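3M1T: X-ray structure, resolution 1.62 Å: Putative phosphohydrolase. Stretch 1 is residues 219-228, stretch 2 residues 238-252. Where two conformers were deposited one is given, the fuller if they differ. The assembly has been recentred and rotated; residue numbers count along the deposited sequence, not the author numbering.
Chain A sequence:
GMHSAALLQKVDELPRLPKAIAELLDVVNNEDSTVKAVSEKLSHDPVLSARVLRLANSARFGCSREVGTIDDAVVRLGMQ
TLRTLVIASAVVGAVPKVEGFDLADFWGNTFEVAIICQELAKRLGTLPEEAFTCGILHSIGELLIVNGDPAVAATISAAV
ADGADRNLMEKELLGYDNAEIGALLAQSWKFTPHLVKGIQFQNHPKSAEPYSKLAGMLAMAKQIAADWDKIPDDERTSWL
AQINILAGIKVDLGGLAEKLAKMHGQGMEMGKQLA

Stretch 1 (219-228) AMAKQIAADW
Stretch 2, residues 238-252: SWLAQINILAGIKVD

The centre of the contact is M220, a selenomethionine that loses 119 Å² to the other stretch. Its CA-to-CB bond points sideways, and chi1, chi2 and chi3 are all t (174°, 154°, -166°), so the extended chain slots as a knob among L240, I243, N244 and A247. M220 CG lies 3.7 Å from I243 CG2, M220 CB 4.2 Å from A247 CB, and M220 CE 4.2 Å from L240 CD2; M220 SE reaches I249 CG2 at 3.6 Å and V251 CG1 at 3.8 Å. A long, unbranched, apolar chain suits this pocket.

Stretch 1 is helical from A219 over most of its length, and stretch 2 is helical from S238 to A247, both helices beginning earlier in the chain; they run largely antiparallel (143° between directions) with axes 9.3 Å apart at closest approach. The register sets A219 against A247 (CA to CA 5.8 Å) and I224 against L240 (CA to CA 7.7 Å). The methyls A219 CB and A247 CB, 4.1 Å apart, permit the tighter end. At the wider one, I224 (m, t) brings CD1 within 3.5 Å of CD2 of L240 (m, t), and I243 (m, t) places CD1 4.1 Å from I224 CG1.

The helix ends at A247; G248, the next residue, leaves helical phi/psi with phi 83°, a value that favours glycine. N244 then holds the following loop: V251 N donates to N244 OD1 and N244 ND2 to V251 O, both at 3.0 Å, and V251 lies beside the selenium.

W239 (chi1 t, chi2 58°) covers the other end. Its ring edge meets I224 O (to CH2, 3.6 Å) and W228 CE3 (to CZ3, 3.8 Å). No direct hydrogen bond crosses the interface; at the polar margin one water accepts from W239 NE1 (2.8 Å) and Q223 NE2 (3.0 Å) and donates to D227 OD2 (2.7 Å), so the indole nitrogen is satisfied while its carbons pack.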

# COMPACT_ATOMS: atom_id res chain seq x y z
N ALA A 219 7.27 -7.29 -2.22
CA ALA A 219 7.26 -8.77 -2.28
C ALA A 219 7.62 -9.38 -0.92
O ALA A 219 6.94 -10.31 -0.42
CB ALA A 219 8.19 -9.25 -3.36
N MSE A 220 8.67 -8.84 -0.32
CA MSE A 220 9.16 -9.30 0.97
C MSE A 220 8.15 -9.04 2.09
O MSE A 220 7.77 -9.94 2.85
CB MSE A 220 10.51 -8.67 1.26
CG MSE A 220 11.02 -8.99 2.66
SE MSE A 220 12.96 -8.89 2.66
CE MSE A 220 13.27 -9.79 4.39
N ALA A 221 7.63 -7.81 2.13
CA ALA A 221 6.70 -7.36 3.17
C ALA A 221 5.40 -8.16 3.09
O ALA A 221 4.83 -8.55 4.12
CB ALA A 221 6.46 -5.84 3.03
N LYS A 222 4.91 -8.42 1.87
CA LYS A 222 3.69 -9.21 1.71
C LYS A 222 3.81 -10.63 2.25
O LYS A 222 2.88 -11.14 2.85
CB LYS A 222 3.27 -9.27 0.24
CG LYS A 222 2.75 -7.97 -0.30
CD LYS A 222 2.52 -8.06 -1.78
CE LYS A 222 1.36 -8.98 -2.16
NZ LYS A 222 1.30 -9.22 -3.64
N GLN A 223 4.95 -11.24 1.96
CA GLN A 223 5.23 -12.61 2.42
C GLN A 223 5.36 -12.64 3.92
O GLN A 223 4.81 -13.55 4.57
CB GLN A 223 6.44 -13.17 1.70
CG GLN A 223 6.61 -14.72 1.98
CD GLN A 223 7.52 -15.46 1.06
OE1 GLN A 223 7.94 -14.95 0.02
NE2 GLN A 223 7.90 -16.72 1.46
N ILE A 224 5.99 -11.63 4.51
CA ILE A 224 6.16 -11.55 5.95
C ILE A 224 4.80 -11.42 6.61
O ILE A 224 4.47 -12.13 7.58
CB ILE A 224 7.06 -10.34 6.33
CG1 ILE A 224 8.53 -10.55 5.85
CG2 ILE A 224 6.97 -10.05 7.81
CD1 ILE A 224 9.42 -9.32 6.07
N ALA A 225 3.97 -10.53 6.04
CA ALA A 225 2.65 -10.29 6.62
C ALA A 225 1.80 -11.55 6.50
O ALA A 225 1.07 -11.87 7.43
CB ALA A 225 1.95 -9.10 5.94
N ALA A 226 1.85 -12.20 5.34
CA ALA A 226 0.98 -13.35 5.06
C ALA A 226 1.30 -14.55 5.92
O ALA A 226 0.42 -15.30 6.40
CB ALA A 226 1.06 -13.74 3.62
N ASP A 227 2.59 -14.80 6.09
CA ASP A 227 3.01 -16.08 6.65
C ASP A 227 3.53 -15.97 8.07
O ASP A 227 3.93 -16.99 8.65
CB ASP A 227 4.05 -16.73 5.74
CG ASP A 227 3.47 -17.24 4.45
OD1 ASP A 227 2.22 -17.36 4.34
OD2 ASP A 227 4.23 -17.55 3.53
N TRP A 228 3.49 -14.79 8.67
CA TRP A 228 4.06 -14.57 10.00
C TRP A 228 3.60 -15.64 11.00
O TRP A 228 4.41 -16.19 11.77
CB TRP A 228 3.64 -13.21 10.52
CG TRP A 228 4.19 -12.84 11.85
CD1 TRP A 228 3.57 -13.05 13.09
CD2 TRP A 228 5.43 -12.20 12.14
NE1 TRP A 228 4.38 -12.58 14.10
CE2 TRP A 228 5.52 -12.06 13.54
CE3 TRP A 228 6.49 -11.75 11.34
CZ2 TRP A 228 6.62 -11.48 14.16
CZ3 TRP A 228 7.59 -11.18 11.97
CH2 TRP A 228 7.62 -11.01 13.35
N SER A 238 16.08 -17.02 9.67
CA SER A 238 16.35 -17.91 8.55
C SER A 238 15.20 -17.84 7.54
O SER A 238 15.43 -17.98 6.34
CB SER A 238 16.55 -19.35 8.96
OG SER A 238 15.51 -19.89 9.74
N TRP A 239 13.98 -17.64 8.04
CA TRP A 239 12.84 -17.40 7.15
C TRP A 239 13.02 -16.11 6.37
O TRP A 239 12.89 -16.10 5.15
CB TRP A 239 11.58 -17.37 8.03
CG TRP A 239 10.31 -16.94 7.41
CD1 TRP A 239 9.68 -17.47 6.33
CD2 TRP A 239 9.47 -15.89 7.91
NE1 TRP A 239 8.47 -16.78 6.10
CE2 TRP A 239 8.34 -15.81 7.06
CE3 TRP A 239 9.57 -14.99 8.97
CZ2 TRP A 239 7.30 -14.92 7.31
CZ3 TRP A 239 8.55 -14.08 9.21
CH2 TRP A 239 7.43 -14.04 8.36
N LEU A 240 13.36 -15.04 7.07
CA LEU A 240 13.57 -13.76 6.44
C LEU A 240 14.68 -13.84 5.40
O LEU A 240 14.58 -13.24 4.35
CB LEU A 240 13.86 -12.68 7.49
CG LEU A 240 12.68 -12.35 8.42
CD1 LEU A 240 13.15 -11.49 9.59
CD2 LEU A 240 11.52 -11.66 7.67
N ALA A 241 15.75 -14.59 5.74
CA ALA A 241 16.87 -14.78 4.80
C ALA A 241 16.38 -15.39 3.47
O ALA A 241 16.81 -14.96 2.41
CB ALA A 241 18.01 -15.64 5.40
N GLN A 242 15.46 -16.35 3.54
CA GLN A 242 14.95 -17.02 2.35
C GLN A 242 14.11 -16.03 1.55
O GLN A 242 14.15 -15.99 0.32
CB GLN A 242 14.04 -18.22 2.70
CG GLN A 242 14.64 -19.30 3.50
CD GLN A 242 13.60 -20.35 3.89
OE1 GLN A 242 13.13 -20.38 5.03
NE2 GLN A 242 13.24 -21.21 2.94
N ILE A 243 13.37 -15.18 2.26
CA ILE A 243 12.52 -14.20 1.60
C ILE A 243 13.35 -13.12 0.90
O ILE A 243 13.03 -12.67 -0.24
CB ILE A 243 11.50 -13.57 2.53
CG1 ILE A 243 10.54 -14.61 3.11
CG2 ILE A 243 10.62 -12.53 1.76
CD1 ILE A 243 9.68 -14.15 4.21
N ASN A 244 14.41 -12.67 1.55
CA ASN A 244 15.38 -11.76 0.94
C ASN A 244 15.82 -12.24 -0.45
O ASN A 244 15.85 -11.44 -1.41
CB ASN A 244 16.62 -11.71 1.84
CG ASN A 244 16.99 -10.31 2.30
OD1 ASN A 244 16.27 -9.28 2.05
ND2 ASN A 244 18.13 -10.26 2.97
N ILE A 245 16.16 -13.53 -0.56
CA ILE A 245 16.53 -14.18 -1.82
C ILE A 245 15.39 -14.27 -2.84
O ILE A 245 15.61 -13.97 -4.02
CB ILE A 245 17.11 -15.60 -1.58
CG1 ILE A 245 18.46 -15.47 -0.89
CG2 ILE A 245 17.41 -16.37 -2.90
CD1 ILE A 245 18.93 -16.80 -0.23
N LEU A 246 14.23 -14.73 -2.44
CA LEU A 246 13.08 -14.81 -3.32
C LEU A 246 12.79 -13.41 -3.86
O LEU A 246 12.55 -13.27 -5.06
CB LEU A 246 11.83 -15.32 -2.61
N ALA A 247 12.84 -12.38 -3.02
CA ALA A 247 12.48 -11.04 -3.48
C ALA A 247 13.55 -10.31 -4.25
O ALA A 247 13.21 -9.39 -5.01
CB ALA A 247 12.05 -10.18 -2.32
N GLY A 248 14.80 -10.64 -4.04
CA GLY A 248 15.94 -9.99 -4.66
C GLY A 248 16.44 -8.70 -4.03
O GLY A 248 17.19 -7.95 -4.64
N ILE A 249 16.05 -8.43 -2.78
CA ILE A 249 16.09 -7.06 -2.20
C ILE A 249 17.37 -6.78 -1.35
O ILE A 249 17.70 -5.64 -1.04
CB ILE A 249 14.74 -6.80 -1.44
CG1 ILE A 249 14.56 -5.32 -0.98
CG2 ILE A 249 14.57 -7.73 -0.30
CD1 ILE A 249 14.69 -4.31 -2.09
N LYS A 250 18.08 -7.83 -0.96
CA LYS A 250 19.35 -7.70 -0.22
C LYS A 250 19.26 -6.81 1.02
O LYS A 250 20.05 -5.89 1.15
CB LYS A 250 20.42 -7.12 -1.15
CG LYS A 250 21.10 -8.14 -2.03
CD LYS A 250 22.62 -7.91 -2.06
N VAL A 251 18.32 -7.05 1.93
CA VAL A 251 18.18 -6.18 3.09
C VAL A 251 18.85 -6.73 4.35
O VAL A 251 18.67 -7.92 4.75
CB VAL A 251 16.72 -5.96 3.44
CG1 VAL A 251 16.13 -7.26 3.95
CG2 VAL A 251 16.57 -4.81 4.45
N ASP A 252 19.60 -5.83 5.00
CA ASP A 252 20.26 -6.16 6.26
C ASP A 252 19.28 -6.87 7.22
O ASP A 252 18.25 -6.32 7.58
CB ASP A 252 20.85 -4.87 6.86
CG ASP A 252 21.41 -5.05 8.24
OD1 ASP A 252 22.03 -6.11 8.57
OD2 ASP A 252 21.28 -4.06 8.99
O HOH W 1 6.86 -17.79 4.02